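Side-chain contacts in annexin A8 (Homo sapiens, PDB 1W3W), which binds phospholipid membranes in a calcium-dependent way and acts as an indirect anticoagulant, inhibiting the thromboplastin-specific complex of the blood coagulation cascade: residues Arg51-Thr54 with Gln55-Gln58; Val281-Ser284 with Glu285-Leu288; Leu213-Val216 with Phe217-Glu221. All coordinates share one frame; numbering follows the deposited sequence.

All three contacts are local. Contact 1 is the capped start of helix 53-67, contact 2 the turn from helix 273-283 into helix 288-299, and contact 3 the middle of helix 210-224. Contacts 1 and 2, in the first and fourth annexin repeats, touch through E285, which probably accepts a hydrogen bond from N53 N. Each contact is partly buried, but contact 2 lies nearest the chain's centre, about 10 Å from it, against 20 and 25 Å for contacts 1 and 3. Contact 1 adds side-chain capping and amide bonds to the main-chain ones, contact 2 pairs a salt bridge with a doubly bonded carbonyl, and main-chain bonds and a buried phenylalanine carry contact 3.

Contact 1 (Arg51-Thr54 with Gln55-Gln58)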
loop_
_atom_site.group_PDB
_atom_site.type_symbol
_atom_site.label_atom_id
_atom_site.label_comp_id
_atom_site.label_asym_id
_atom_site.label_seq_id
_atom_site.Cartn_x
_atom_site.Cartn_y
_atom_site.Cartn_z
ATOM N N ARG A 51 -10.422 -12.574 -12.790
ATOM C CA ARG A 51 -10.005 -13.725 -12.004
ATOM C C ARG A 51 -9.257 -13.238 -10.771
ATOM O O ARG A 51 -8.703 -12.163 -10.765
ATOM C CB ARG A 51 -9.095 -14.649 -12.819
ATOM C CG ARG A 51 -9.722 -15.217 -14.092
ATOM C CD ARG A 51 -10.856 -16.230 -13.873
ATOM N NE ARG A 51 -11.289 -16.716 -15.180
ATOM C CZ ARG A 51 -12.308 -16.230 -15.882
ATOM N NH1 ARG A 51 -13.113 -15.296 -15.389
ATOM N NH2 ARG A 51 -12.549 -16.722 -17.088
ATOM N N SER A 52 -9.243 -14.038 -9.723
ATOM C CA SER A 52 -8.534 -13.686 -8.499
ATOM C C SER A 52 -7.031 -13.875 -8.676
ATOM O O SER A 52 -6.574 -14.532 -9.611
ATOM C CB SER A 52 -9.039 -14.546 -7.350
ATOM O OG SER A 52 -8.605 -15.887 -7.492
ATOM N N ASN A 53 -6.262 -13.338 -7.742
ATOM C CA ASN A 53 -4.823 -13.438 -7.810
ATOM C C ASN A 53 -4.385 -14.900 -7.877
ATOM O O ASN A 53 -3.529 -15.269 -8.685
ATOM C CB ASN A 53 -4.192 -12.709 -6.625
ATOM C CG ASN A 53 -2.704 -12.646 -6.725
ATOM O OD1 ASN A 53 -2.036 -13.655 -6.553
ATOM N ND2 ASN A 53 -2.168 -11.469 -7.032
ATOM N N THR A 54 -5.004 -15.753 -7.064
ATOM C CA THR A 54 -4.595 -17.144 -7.002
ATOM C C THR A 54 -4.937 -17.857 -8.301
ATOM O O THR A 54 -4.143 -18.650 -8.788
ATOM C CB THR A 54 -5.202 -17.827 -5.753
ATOM O OG1 THR A 54 -4.597 -17.239 -4.586
ATOM C CG2 THR A 54 -4.789 -19.283 -5.668
ATOM N N GLN A 55 -6.086 -17.537 -8.883
ATOM C CA GLN A 55 -6.436 -18.054 -10.196
ATOM C C GLN A 55 -5.453 -17.598 -11.276
ATOM O O GLN A 55 -5.099 -18.390 -12.138
ATOM C CB GLN A 55 -7.851 -17.657 -10.590
ATOM C CG GLN A 55 -8.918 -18.348 -9.773
ATOM C CD GLN A 55 -10.303 -17.820 -10.061
ATOM O OE1 GLN A 55 -10.480 -16.636 -10.347
ATOM N NE2 GLN A 55 -11.303 -18.704 -9.973
ATOM N N ARG A 56 -5.014 -16.342 -11.221
ATOM C CA ARG A 56 -3.949 -15.879 -12.099
ATOM C C ARG A 56 -2.658 -16.697 -11.993
ATOM O O ARG A 56 -2.009 -16.920 -13.000
ATOM C CB ARG A 56 -3.609 -14.415 -11.844
ATOM C CG ARG A 56 -4.682 -13.436 -12.216
ATOM C CD ARG A 56 -4.249 -11.977 -11.953
ATOM N NE ARG A 56 -5.435 -11.242 -11.567
ATOM C CZ ARG A 56 -5.623 -10.573 -10.444
ATOM N NH1 ARG A 56 -4.664 -10.409 -9.537
ATOM N NH2 ARG A 56 -6.815 -10.028 -10.255
ATOM N N GLN A 57 -2.275 -17.116 -10.789
ATOM C CA GLN A 57 -1.073 -17.931 -10.609
ATOM C C GLN A 57 -1.237 -19.303 -11.272
ATOM O O GLN A 57 -0.301 -19.829 -11.887
ATOM C CB GLN A 57 -0.733 -18.098 -9.115
ATOM C CG GLN A 57 -0.574 -16.787 -8.317
ATOM C CD GLN A 57 0.308 -15.769 -9.002
ATOM O OE1 GLN A 57 1.324 -16.125 -9.577
ATOM N NE2 GLN A 57 -0.074 -14.503 -8.936
ATOM N N GLN A 58 -2.440 -19.859 -11.182
ATOM C CA GLN A 58 -2.772 -21.117 -11.849
ATOM C C GLN A 58 -2.744 -20.955 -13.366
ATOM O O GLN A 58 -2.231 -21.814 -14.080
ATOM C CB GLN A 58 -4.148 -21.616 -11.405
ATOM C CG GLN A 58 -4.247 -21.938 -9.930
ATOM C CD GLN A 58 -5.668 -22.329 -9.514
ATOM O OE1 GLN A 58 -6.379 -21.541 -8.890
ATOM N NE2 GLN A 58 -6.068 -23.540 -9.850
HETATM O O HOH W 1 -3.529 -8.765 -7.116
#
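S52 and Q55 form a capping box at the start of helix 53-67. S52 N donates to Q55 OE1 at 2.9 Å with an N-H...O angle of 164°, and Q55 N returns a weak bond to S52 OG, 3.3 Å long. With CG beside its backbone N and the chain extended beyond it, Q55 brings OE1 back to S52 N. In the same first turn, R56 N donates to S52 O at 2.9 Å. A second side-chain link is Q57 NE2 to N53 OD1, 3.2 Å; the donor stands above the carbonyl plane, 48° out of it, although the two amide planes differ by only 28°. Q57 NE2 also bonds M91 O. The R56 guanidinium lays one face over the S52-N53 peptide, and a water in its plane accepts from N53 ND2 and, weakly, from R56 NH1. R56 NE and NH1 also donate to L48 O and L90 O, which limits rotation of the group. Outside the box, R51 CD packs 3.6 Å from Q55 OE1, while R51 NE forms a salt bridge with D26. N53 ND2 reaches Y92 O, so this helix start is tied to the end of helix 81-91 and just beyond.

Contact 2 (Val281-Ser284 with Glu285-Leu288)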
loop_
_atom_site.group_PDB
_atom_site.type_symbol
_atom_site.label_atom_id
_atom_site.label_comp_id
_atom_site.label_asym_id
_atom_site.label_seq_id
_atom_site.Cartn_x
_atom_site.Cartn_y
_atom_site.Cartn_z
ATOM N N VAL A 281 -4.498 -2.454 -6.760
ATOM C CA VAL A 281 -4.110 -3.835 -6.930
ATOM C C VAL A 281 -3.962 -4.551 -5.588
ATOM O O VAL A 281 -4.504 -5.635 -5.419
ATOM C CB VAL A 281 -2.827 -3.961 -7.758
ATOM C CG1 VAL A 281 -2.274 -5.385 -7.688
ATOM C CG2 VAL A 281 -3.108 -3.567 -9.217
ATOM N N SER A 282 -3.232 -3.944 -4.653
ATOM C CA SER A 282 -2.896 -4.601 -3.374
ATOM C C SER A 282 -4.101 -4.689 -2.427
ATOM O O SER A 282 -4.161 -5.590 -1.596
ATOM C CB SER A 282 -1.676 -3.941 -2.702
ATOM O OG SER A 282 -1.948 -2.651 -2.189
ATOM N N ARG A 283 -5.087 -3.803 -2.588
ATOM C CA ARG A 283 -6.289 -3.856 -1.747
ATOM C C ARG A 283 -7.489 -4.537 -2.417
ATOM O O ARG A 283 -8.507 -4.734 -1.779
ATOM C CB ARG A 283 -6.661 -2.457 -1.270
ATOM C CG ARG A 283 -5.514 -1.726 -0.555
ATOM C CD ARG A 283 -4.877 -2.534 0.556
ATOM N NE ARG A 283 -5.809 -2.718 1.661
ATOM C CZ ARG A 283 -5.486 -3.223 2.843
ATOM N NH1 ARG A 283 -4.261 -3.643 3.088
ATOM N NH2 ARG A 283 -6.402 -3.290 3.797
ATOM N N SER A 284 -7.337 -4.927 -3.676
ATOM C CA SER A 284 -8.416 -5.471 -4.499
ATOM C C SER A 284 -9.123 -6.671 -3.888
ATOM O O SER A 284 -10.293 -6.819 -4.112
ATOM C CB SER A 284 -7.904 -5.854 -5.901
ATOM O OG SER A 284 -6.960 -6.904 -5.831
ATOM N N GLU A 285 -8.432 -7.517 -3.125
ATOM C CA GLU A 285 -9.070 -8.684 -2.499
ATOM C C GLU A 285 -9.149 -8.610 -0.966
ATOM O O GLU A 285 -9.327 -9.631 -0.309
ATOM C CB GLU A 285 -8.354 -9.962 -2.921
ATOM C CG GLU A 285 -8.380 -10.153 -4.424
ATOM C CD GLU A 285 -7.672 -11.403 -4.918
ATOM O OE1 GLU A 285 -7.318 -12.302 -4.122
ATOM O OE2 GLU A 285 -7.471 -11.450 -6.139
ATOM N N ILE A 286 -8.996 -7.414 -0.404
ATOM C CA ILE A 286 -9.112 -7.207 1.037
ATOM C C ILE A 286 -10.274 -6.288 1.367
ATOM O O ILE A 286 -11.230 -6.703 2.027
ATOM C CB ILE A 286 -7.807 -6.650 1.610
ATOM C CG1 ILE A 286 -6.657 -7.624 1.314
ATOM C CG2 ILE A 286 -7.945 -6.389 3.146
ATOM C CD1 ILE A 286 -5.260 -7.079 1.643
ATOM N N ASP A 287 -10.203 -5.042 0.914
ATOM C CA ASP A 287 -11.182 -4.048 1.349
ATOM C C ASP A 287 -11.496 -2.967 0.322
ATOM O O ASP A 287 -11.913 -1.863 0.684
ATOM C CB ASP A 287 -10.720 -3.407 2.664
ATOM C CG ASP A 287 -9.412 -2.666 2.527
ATOM O OD1 ASP A 287 -8.706 -2.807 1.494
ATOM O OD2 ASP A 287 -9.002 -1.911 3.429
ATOM N N LEU A 288 -11.370 -3.296 -0.956
ATOM C CA LEU A 288 -11.643 -2.315 -1.993
ATOM C C LEU A 288 -13.112 -1.866 -1.931
ATOM O O LEU A 288 -13.412 -0.703 -2.175
ATOM C CB LEU A 288 -11.258 -2.857 -3.381
ATOM C CG LEU A 288 -11.298 -1.854 -4.539
ATOM C CD1 LEU A 288 -10.312 -0.740 -4.366
ATOM C CD2 LEU A 288 -11.050 -2.576 -5.850
HETATM O O HOH W 2 -5.550 -7.823 -2.374
HETATM O O HOH W 3 -7.131 -9.142 -7.592
#
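R283 O is gripped by two backbone donors of the turn that follows helix 273-283: I286 N at 3.1 Å and D287 N at 3.2 Å. They approach differently, D287 N in the carbonyl plane and I286 N above it, 59° out. Bends at chi2 and chi3 fold the arginine back, and it holds D287 side-on in a bidentate salt bridge, with NE to OD1 at 2.9 Å and NH2 to OD2 at 3.0 Å. The fit is not coplanar: guanidinium and carboxylate planes are 64° apart. I286 covers one guanidinium face, its CG2 lying 3.5 Å from R283 NH2. D287 OD2 also accepts from H255, which gives this buried carboxylate a second partner. Elsewhere in the turn, S284 OG donates to V281 O at 2.8 Å, and one water donates to both S284 OG and E285 OE2. A further water links S282 O to E285 N. D287 stands at the N-cap position of helix 288-299, but its carboxylate, turned to R283 and H255, makes no capping bond. R283 packs on L254 and F258 of helix 254-266, V281 on helix 81-91 and S282 on helix 96-107, while E285 reaches N53 of helix 53-67.

Contact 3 (Leu213-Val216 with Phe217-Glu221); sequences LLRV and FEEYE
Helix 210-224 of the third annexin repeat runs through this contact as a regular alpha-helix, with successive i to i+4 bonds from F217, E218, E219 and Y220 back to L213, L214, R215 and V216. The bond from F217 N to L213 O is short, at 2.8 Å, and that oxygen also lies over one face of the F217 ring, 3.2 Å above its plane and offset toward the rim. The ring is put there by chi1 of -61°, which sets CG beside the backbone N, and by the small chi2 of -19°. Its far corner, CZ, meets L213 CB at 4.1 Å, an apolar contact. On another face of the helix, R215 and E219 run side by side and point the same way. Their charges remain beyond a salt bridge, R215 NE to E219 OE1 being 4.0 Å, so any attraction is probably modest. E218 crosses R215 obliquely; the closest approach of the two side chains is 4.2 Å, from E218 OE2 to R215 CD. The Y220 hydroxyl is hydrogen-bonded to S231 OG. L213, L214 and F217 pack against helix 238-252, F217 and Y220 also against I228 of helix 228-235, and R215, V216 and E219 against helix 176-191.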
loop_
_atom_site.group_PDB
_atom_site.type_symbol
_atom_site.label_atom_id
_atom_site.label_comp_id
_atom_site.label_asym_id
_atom_site.label_seq_id
_atom_site.Cartn_x
_atom_site.Cartn_y
_atom_site.Cartn_z
ATOM N N LEU A 213 -2.919 2.984 21.218
ATOM C CA LEU A 213 -2.671 4.302 20.626
ATOM C C LEU A 213 -3.944 5.109 20.526
ATOM O O LEU A 213 -3.921 6.313 20.747
ATOM C CB LEU A 213 -2.023 4.190 19.249
ATOM C CG LEU A 213 -0.522 3.889 19.228
ATOM C CD1 LEU A 213 -0.086 3.715 17.793
ATOM C CD2 LEU A 213 0.290 4.961 19.904
ATOM N N LEU A 214 -5.068 4.453 20.237
ATOM C CA LEU A 214 -6.343 5.178 20.189
ATOM C C LEU A 214 -6.665 5.816 21.521
ATOM O O LEU A 214 -7.169 6.948 21.575
ATOM C CB LEU A 214 -7.487 4.269 19.752
ATOM C CG LEU A 214 -7.421 3.934 18.257
ATOM C CD1 LEU A 214 -8.320 2.752 17.925
ATOM C CD2 LEU A 214 -7.801 5.147 17.447
ATOM N N ARG A 215 -6.388 5.093 22.602
ATOM C CA ARG A 215 -6.584 5.654 23.932
ATOM C C ARG A 215 -5.565 6.770 24.216
ATOM O O ARG A 215 -5.902 7.750 24.857
ATOM C CB ARG A 215 -6.516 4.555 24.990
ATOM C CG ARG A 215 -6.742 5.037 26.412
ATOM C CD ARG A 215 -8.179 5.412 26.709
ATOM N NE ARG A 215 -8.465 5.224 28.130
ATOM C CZ ARG A 215 -8.825 4.068 28.700
ATOM N NH1 ARG A 215 -8.969 2.952 27.980
ATOM N NH2 ARG A 215 -9.051 4.034 30.007
ATOM N N VAL A 216 -4.326 6.608 23.763
ATOM C CA VAL A 216 -3.321 7.637 23.930
ATOM C C VAL A 216 -3.782 8.923 23.228
ATOM O O VAL A 216 -3.636 9.998 23.788
ATOM C CB VAL A 216 -1.929 7.200 23.413
ATOM C CG1 VAL A 216 -0.965 8.368 23.366
ATOM C CG2 VAL A 216 -1.348 6.093 24.281
ATOM N N PHE A 217 -4.354 8.808 22.028
ATOM C CA PHE A 217 -4.778 9.988 21.279
ATOM C C PHE A 217 -5.899 10.712 21.998
ATOM O O PHE A 217 -5.919 11.933 22.032
ATOM C CB PHE A 217 -5.235 9.646 19.861
ATOM C CG PHE A 217 -4.182 9.026 18.998
ATOM C CD1 PHE A 217 -2.827 9.128 19.298
ATOM C CD2 PHE A 217 -4.553 8.358 17.852
ATOM C CE1 PHE A 217 -1.879 8.558 18.480
ATOM C CE2 PHE A 217 -3.603 7.784 17.042
ATOM C CZ PHE A 217 -2.274 7.868 17.367
ATOM N N GLU A 218 -6.834 9.957 22.565
ATOM C CA GLU A 218 -7.904 10.528 23.380
ATOM C C GLU A 218 -7.353 11.300 24.575
ATOM O O GLU A 218 -7.751 12.440 24.811
ATOM C CB GLU A 218 -8.815 9.426 23.923
ATOM C CG GLU A 218 -9.792 8.818 22.949
ATOM C CD GLU A 218 -10.677 7.788 23.643
ATOM O OE1 GLU A 218 -11.562 8.199 24.434
ATOM O OE2 GLU A 218 -10.458 6.573 23.440
ATOM N N GLU A 219 -6.462 10.664 25.341
ATOM C CA GLU A 219 -5.862 11.287 26.527
ATOM C C GLU A 219 -5.027 12.510 26.163
ATOM O O GLU A 219 -5.038 13.519 26.880
ATOM C CB GLU A 219 -4.982 10.290 27.303
ATOM C CG GLU A 219 -5.738 9.138 27.945
ATOM C CD GLU A 219 -6.815 9.618 28.905
ATOM O OE1 GLU A 219 -7.961 9.158 28.773
ATOM O OE2 GLU A 219 -6.523 10.467 29.774
ATOM N N TYR A 220 -4.300 12.411 25.054
ATOM C CA TYR A 220 -3.474 13.503 24.586
ATOM C C TYR A 220 -4.321 14.765 24.334
ATOM O O TYR A 220 -3.915 15.861 24.683
ATOM C CB TYR A 220 -2.719 13.112 23.320
ATOM C CG TYR A 220 -1.895 14.245 22.795
ATOM C CD1 TYR A 220 -0.650 14.527 23.335
ATOM C CD2 TYR A 220 -2.378 15.072 21.785
ATOM C CE1 TYR A 220 0.100 15.584 22.868
ATOM C CE2 TYR A 220 -1.631 16.128 21.308
ATOM C CZ TYR A 220 -0.405 16.389 21.850
ATOM O OH TYR A 220 0.345 17.436 21.371
ATOM N N GLU A 221 -5.494 14.589 23.740
ATOM C CA GLU A 221 -6.409 15.700 23.505
ATOM C C GLU A 221 -6.874 16.397 24.772
ATOM O O GLU A 221 -6.955 17.618 24.791
ATOM C CB GLU A 221 -7.631 15.242 22.719
ATOM C CG GLU A 221 -7.306 14.937 21.283
ATOM C CD GLU A 221 -8.543 14.751 20.415
ATOM O OE1 GLU A 221 -8.357 14.367 19.249
ATOM O OE2 GLU A 221 -9.677 14.990 20.894
#